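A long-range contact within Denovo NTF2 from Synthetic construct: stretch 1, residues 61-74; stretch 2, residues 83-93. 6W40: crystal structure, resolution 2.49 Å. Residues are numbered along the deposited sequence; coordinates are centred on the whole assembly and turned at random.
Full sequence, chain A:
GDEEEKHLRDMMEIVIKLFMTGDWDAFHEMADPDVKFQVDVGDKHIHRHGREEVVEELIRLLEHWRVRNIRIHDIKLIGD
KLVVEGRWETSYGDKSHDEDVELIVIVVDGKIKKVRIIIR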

# COMPACT_ATOMS: atom_id res chain seq x y z
N LEU A 61 4.04 6.29 19.79
CA LEU A 61 4.06 4.85 19.57
C LEU A 61 5.14 4.47 18.56
O LEU A 61 5.89 3.51 18.77
CB LEU A 61 2.68 4.38 19.09
CG LEU A 61 2.57 2.93 18.62
CD1 LEU A 61 2.61 1.98 19.80
CD2 LEU A 61 1.31 2.73 17.82
N LEU A 62 5.23 5.22 17.46
CA LEU A 62 6.24 4.94 16.45
C LEU A 62 7.65 5.26 16.95
O LEU A 62 8.62 4.62 16.53
CB LEU A 62 5.94 5.72 15.17
CG LEU A 62 4.56 5.52 14.56
CD1 LEU A 62 4.36 6.42 13.35
CD2 LEU A 62 4.33 4.06 14.19
N GLU A 63 7.78 6.24 17.84
CA GLU A 63 9.09 6.58 18.39
C GLU A 63 9.62 5.47 19.29
O GLU A 63 10.84 5.24 19.33
CB GLU A 63 9.03 7.89 19.17
CG GLU A 63 9.06 9.14 18.31
CD GLU A 63 9.24 10.41 19.13
OE1 GLU A 63 9.18 10.32 20.38
OE2 GLU A 63 9.45 11.48 18.53
N HIS A 64 8.74 4.78 20.02
CA HIS A 64 9.19 3.75 20.94
C HIS A 64 9.72 2.52 20.20
O HIS A 64 10.61 1.83 20.72
CB HIS A 64 8.06 3.35 21.88
CG HIS A 64 8.49 2.46 23.01
ND1 HIS A 64 8.48 1.08 22.92
CD2 HIS A 64 8.95 2.75 24.25
CE1 HIS A 64 8.91 0.56 24.06
NE2 HIS A 64 9.20 1.55 24.88
N TRP A 65 9.20 2.24 19.01
CA TRP A 65 9.67 1.13 18.20
C TRP A 65 10.56 1.57 17.05
O TRP A 65 11.07 0.72 16.32
CB TRP A 65 8.48 0.32 17.66
CG TRP A 65 7.93 -0.69 18.63
CD1 TRP A 65 8.25 -2.01 18.69
CD2 TRP A 65 6.98 -0.45 19.67
NE1 TRP A 65 7.54 -2.62 19.71
CE2 TRP A 65 6.76 -1.68 20.33
CE3 TRP A 65 6.29 0.68 20.12
CZ2 TRP A 65 5.88 -1.81 21.40
CZ3 TRP A 65 5.42 0.55 21.18
CH2 TRP A 65 5.22 -0.69 21.81
N ARG A 66 10.76 2.88 16.88
CA ARG A 66 11.57 3.42 15.78
C ARG A 66 11.05 2.92 14.43
O ARG A 66 11.81 2.43 13.59
CB ARG A 66 13.05 3.10 15.96
CG ARG A 66 13.60 3.43 17.34
CD ARG A 66 15.11 3.31 17.37
NE ARG A 66 15.65 3.48 18.72
CZ ARG A 66 16.94 3.59 19.00
NH1 ARG A 66 17.84 3.55 18.03
NH2 ARG A 66 17.34 3.74 20.26
N VAL A 67 9.74 3.05 14.23
CA VAL A 67 9.09 2.45 13.07
C VAL A 67 9.41 3.26 11.83
O VAL A 67 9.25 4.49 11.80
CB VAL A 67 7.57 2.36 13.30
CG1 VAL A 67 6.88 1.86 12.04
CG2 VAL A 67 7.27 1.47 14.48
N ARG A 68 9.87 2.57 10.78
CA ARG A 68 9.99 3.14 9.45
C ARG A 68 8.81 2.78 8.56
O ARG A 68 8.22 3.66 7.92
CB ARG A 68 11.30 2.69 8.80
CG ARG A 68 12.55 3.31 9.40
CD ARG A 68 13.79 2.83 8.68
NE ARG A 68 14.99 3.54 9.14
CZ ARG A 68 16.21 3.29 8.69
NH1 ARG A 68 16.41 2.36 7.77
NH2 ARG A 68 17.25 3.98 9.16
N ASN A 69 8.45 1.50 8.52
CA ASN A 69 7.27 1.05 7.78
C ASN A 69 6.78 -0.24 8.44
O ASN A 69 7.18 -0.57 9.56
CB ASN A 69 7.60 0.87 6.30
CG ASN A 69 6.36 0.88 5.42
OD1 ASN A 69 5.30 1.34 5.83
ND2 ASN A 69 6.49 0.36 4.20
N ILE A 70 5.90 -0.96 7.75
CA ILE A 70 5.29 -2.18 8.26
C ILE A 70 5.50 -3.28 7.23
O ILE A 70 4.93 -3.24 6.14
CB ILE A 70 3.79 -1.99 8.55
CG1 ILE A 70 3.59 -0.87 9.57
CG2 ILE A 70 3.18 -3.29 9.06
CD1 ILE A 70 2.15 -0.48 9.76
N ARG A 71 6.33 -4.27 7.58
CA ARG A 71 6.51 -5.45 6.74
C ARG A 71 5.21 -6.25 6.74
O ARG A 71 4.88 -6.93 7.72
CB ARG A 71 7.67 -6.29 7.25
CG ARG A 71 7.88 -7.59 6.48
CD ARG A 71 8.20 -7.32 5.02
NE ARG A 71 9.48 -6.62 4.87
CZ ARG A 71 10.65 -7.23 4.74
NH1 ARG A 71 10.72 -8.56 4.75
NH2 ARG A 71 11.76 -6.52 4.61
N ILE A 72 4.47 -6.18 5.63
CA ILE A 72 3.11 -6.69 5.58
C ILE A 72 3.12 -8.18 5.31
O ILE A 72 3.83 -8.66 4.41
CB ILE A 72 2.31 -5.94 4.50
CG1 ILE A 72 2.14 -4.47 4.89
CG2 ILE A 72 0.95 -6.60 4.29
CD1 ILE A 72 1.48 -3.64 3.84
N HIS A 73 2.33 -8.93 6.09
CA HIS A 73 2.13 -10.35 5.88
C HIS A 73 0.82 -10.66 5.16
O HIS A 73 0.80 -11.52 4.27
CB HIS A 73 2.16 -11.10 7.22
CG HIS A 73 3.45 -10.96 7.97
ND1 HIS A 73 3.61 -11.41 9.26
CD2 HIS A 73 4.63 -10.42 7.60
CE1 HIS A 73 4.84 -11.15 9.66
NE2 HIS A 73 5.48 -10.55 8.68
N ASP A 74 -0.27 -9.99 5.53
CA ASP A 74 -1.55 -10.18 4.85
C ASP A 74 -2.39 -8.92 5.02
O ASP A 74 -2.26 -8.20 6.01
CB ASP A 74 -2.29 -11.40 5.40
CG ASP A 74 -3.48 -11.80 4.54
OD1 ASP A 74 -3.66 -11.20 3.45
OD2 ASP A 74 -4.23 -12.70 4.94
N VAL A 83 -7.53 -4.09 7.04
CA VAL A 83 -7.02 -5.00 8.06
C VAL A 83 -5.64 -5.46 7.61
O VAL A 83 -5.50 -6.08 6.54
CB VAL A 83 -7.95 -6.19 8.30
CG1 VAL A 83 -7.38 -7.09 9.38
CG2 VAL A 83 -9.34 -5.71 8.68
N VAL A 84 -4.62 -5.17 8.42
CA VAL A 84 -3.24 -5.50 8.10
C VAL A 84 -2.67 -6.35 9.24
O VAL A 84 -2.82 -6.00 10.41
CB VAL A 84 -2.38 -4.24 7.90
CG1 VAL A 84 -0.92 -4.61 7.69
CG2 VAL A 84 -2.90 -3.42 6.73
N GLU A 85 -2.03 -7.45 8.88
CA GLU A 85 -1.20 -8.23 9.79
C GLU A 85 0.22 -8.20 9.28
O GLU A 85 0.47 -8.53 8.11
CB GLU A 85 -1.70 -9.68 9.90
CG GLU A 85 -3.20 -9.81 10.14
CD GLU A 85 -3.62 -11.26 10.32
OE1 GLU A 85 -3.61 -11.74 11.47
OE2 GLU A 85 -3.95 -11.91 9.31
N GLY A 86 1.15 -7.79 10.12
CA GLY A 86 2.53 -7.63 9.70
C GLY A 86 3.54 -7.61 10.83
O GLY A 86 3.30 -8.15 11.91
N ARG A 87 4.68 -6.97 10.57
CA ARG A 87 5.80 -6.94 11.49
C ARG A 87 6.52 -5.61 11.31
O ARG A 87 6.63 -5.11 10.18
CB ARG A 87 6.75 -8.12 11.22
CG ARG A 87 7.71 -8.47 12.34
CD ARG A 87 8.29 -9.87 12.12
NE ARG A 87 9.42 -10.17 12.99
CZ ARG A 87 9.32 -10.81 14.15
NH1 ARG A 87 8.14 -11.21 14.60
NH2 ARG A 87 10.41 -11.03 14.87
N TRP A 88 7.00 -5.03 12.41
CA TRP A 88 7.59 -3.70 12.35
C TRP A 88 8.84 -3.70 11.48
O TRP A 88 9.64 -4.64 11.50
CB TRP A 88 7.95 -3.20 13.75
CG TRP A 88 6.79 -2.76 14.60
CD1 TRP A 88 6.55 -3.13 15.90
CD2 TRP A 88 5.72 -1.88 14.23
NE1 TRP A 88 5.40 -2.53 16.35
CE2 TRP A 88 4.87 -1.76 15.35
CE3 TRP A 88 5.39 -1.18 13.07
CZ2 TRP A 88 3.72 -0.97 15.34
CZ3 TRP A 88 4.25 -0.40 13.06
CH2 TRP A 88 3.43 -0.30 14.19
N GLU A 89 9.00 -2.63 10.70
CA GLU A 89 10.25 -2.34 9.99
C GLU A 89 10.93 -1.22 10.77
O GLU A 89 10.67 -0.04 10.55
CB GLU A 89 9.99 -1.95 8.54
CG GLU A 89 11.24 -1.55 7.78
CD GLU A 89 10.93 -0.97 6.41
OE1 GLU A 89 9.90 -1.35 5.82
OE2 GLU A 89 11.72 -0.13 5.94
N THR A 90 11.81 -1.61 11.69
CA THR A 90 12.45 -0.65 12.58
C THR A 90 13.79 -0.20 12.02
O THR A 90 14.33 -0.76 11.07
CB THR A 90 12.63 -1.26 13.97
OG1 THR A 90 13.58 -2.33 13.89
CG2 THR A 90 11.31 -1.81 14.48
N SER A 91 14.33 0.85 12.63
CA SER A 91 15.64 1.38 12.27
C SER A 91 16.77 0.78 13.11
O SER A 91 17.92 1.19 12.95
CB SER A 91 15.66 2.90 12.40
OG SER A 91 15.43 3.31 13.74
N TYR A 92 16.46 -0.18 13.98
CA TYR A 92 17.49 -0.83 14.78
C TYR A 92 18.43 -1.62 13.88
O TYR A 92 18.13 -1.93 12.73
CB TYR A 92 16.86 -1.76 15.82
CG TYR A 92 16.16 -1.05 16.96
CD1 TYR A 92 14.80 -0.76 16.89
CD2 TYR A 92 16.85 -0.68 18.10
CE1 TYR A 92 14.15 -0.12 17.93
CE2 TYR A 92 16.21 -0.03 19.15
CZ TYR A 92 14.86 0.24 19.06
OH TYR A 92 14.22 0.88 20.10
N GLY A 93 19.60 -1.96 14.44
CA GLY A 93 20.59 -2.72 13.71
C GLY A 93 20.30 -4.20 13.56
O GLY A 93 21.14 -4.93 13.03

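Antiparallel strands that must curve around a pocket or core often do so by means of beta bulges, and this designed NTF2 fold offers a compact example. The strand that begins at V67 runs antiparallel to strand 83-90, their axes at 150° and 4.4 Å apart at closest approach, while the end of the preceding helix crosses the second strand at -72°. Together the two stretches bury 1183 Å² between them.

The backbone ladder carries most of the polar bonding. In its regular part, R71 and R87 form a reciprocal pair, with R71 N donating to R87 O at 2.7 Å and R87 N to R71 O at 2.9 Å. At each end of this segment the register slips by one residue, and the signature is the same: one carbonyl receives two consecutive amides. E89 O accepts from R68 N at 2.7 Å and, weakly, from N69 N at 3.4 Å; E85 O accepts from H73 N at 2.8 Å and from D74 N at 3.1 Å. Return bonds close both bulges, E89 N to N69 O at 3.0 Å and E85 N to D74 O at 3.0 Å. Beyond the first bulge, R66, which leaves the helix with positive phi, presents its carbonyl to the second stretch: S91 N donates to R66 O at 3.1 Å, and T90 CA approaches R66 O at 3.3 Å in a CA-H...O contact.

Apolar packing gathers on the face bearing I70, I72 and W88. The indole of W88 is the centrepiece, with 133 Å² of the residue covered by the first stretch. V67 CG2 sits over the face of its six-membered ring, 3.7 Å from the W88 centroid, a CH-pi contact that sets a polarizable ring against a methyl group. I70 CG1 reaches W88 CZ3 at 3.6 Å, and W65 joins from the first stretch, its CD1 3.5 Å from W88 CD1; the two five-membered rings meet obliquely, at 40°. Farther along the strand, I72 CG1 meets V84 CG1 at 4.2 Å.

Glycine has its own role in such a ladder. G86 lies opposite I72, with their CA atoms only 4.3 Å apart, and an ideal CB on G86 would fall 2.6 Å from R71 O, a clash. On its other side, G86 CA lies over the face of the H73 imidazole, 3.9 Å from the H73 ring centroid, in a CH-pi contact.

Charged side chains show that long aliphatic arms and flat ends can pack as well as bond. The R66 guanidinium stacks on the Y92 ring, centres 4.3 Å apart and planes at 25°, while R66 CD lies 3.8 Å from the Y92 ring centroid, so methylene and cation share one aromatic face. The R68 guanidinium likewise has S91 CA over one face. A less favourable pairing occurs at the second bulge, where the like-charged D74 OD2 and E85 OE2 stand 4.4 Å apart; the D74 carboxylate oxygens are hydrogen-bonded elsewhere in the structure.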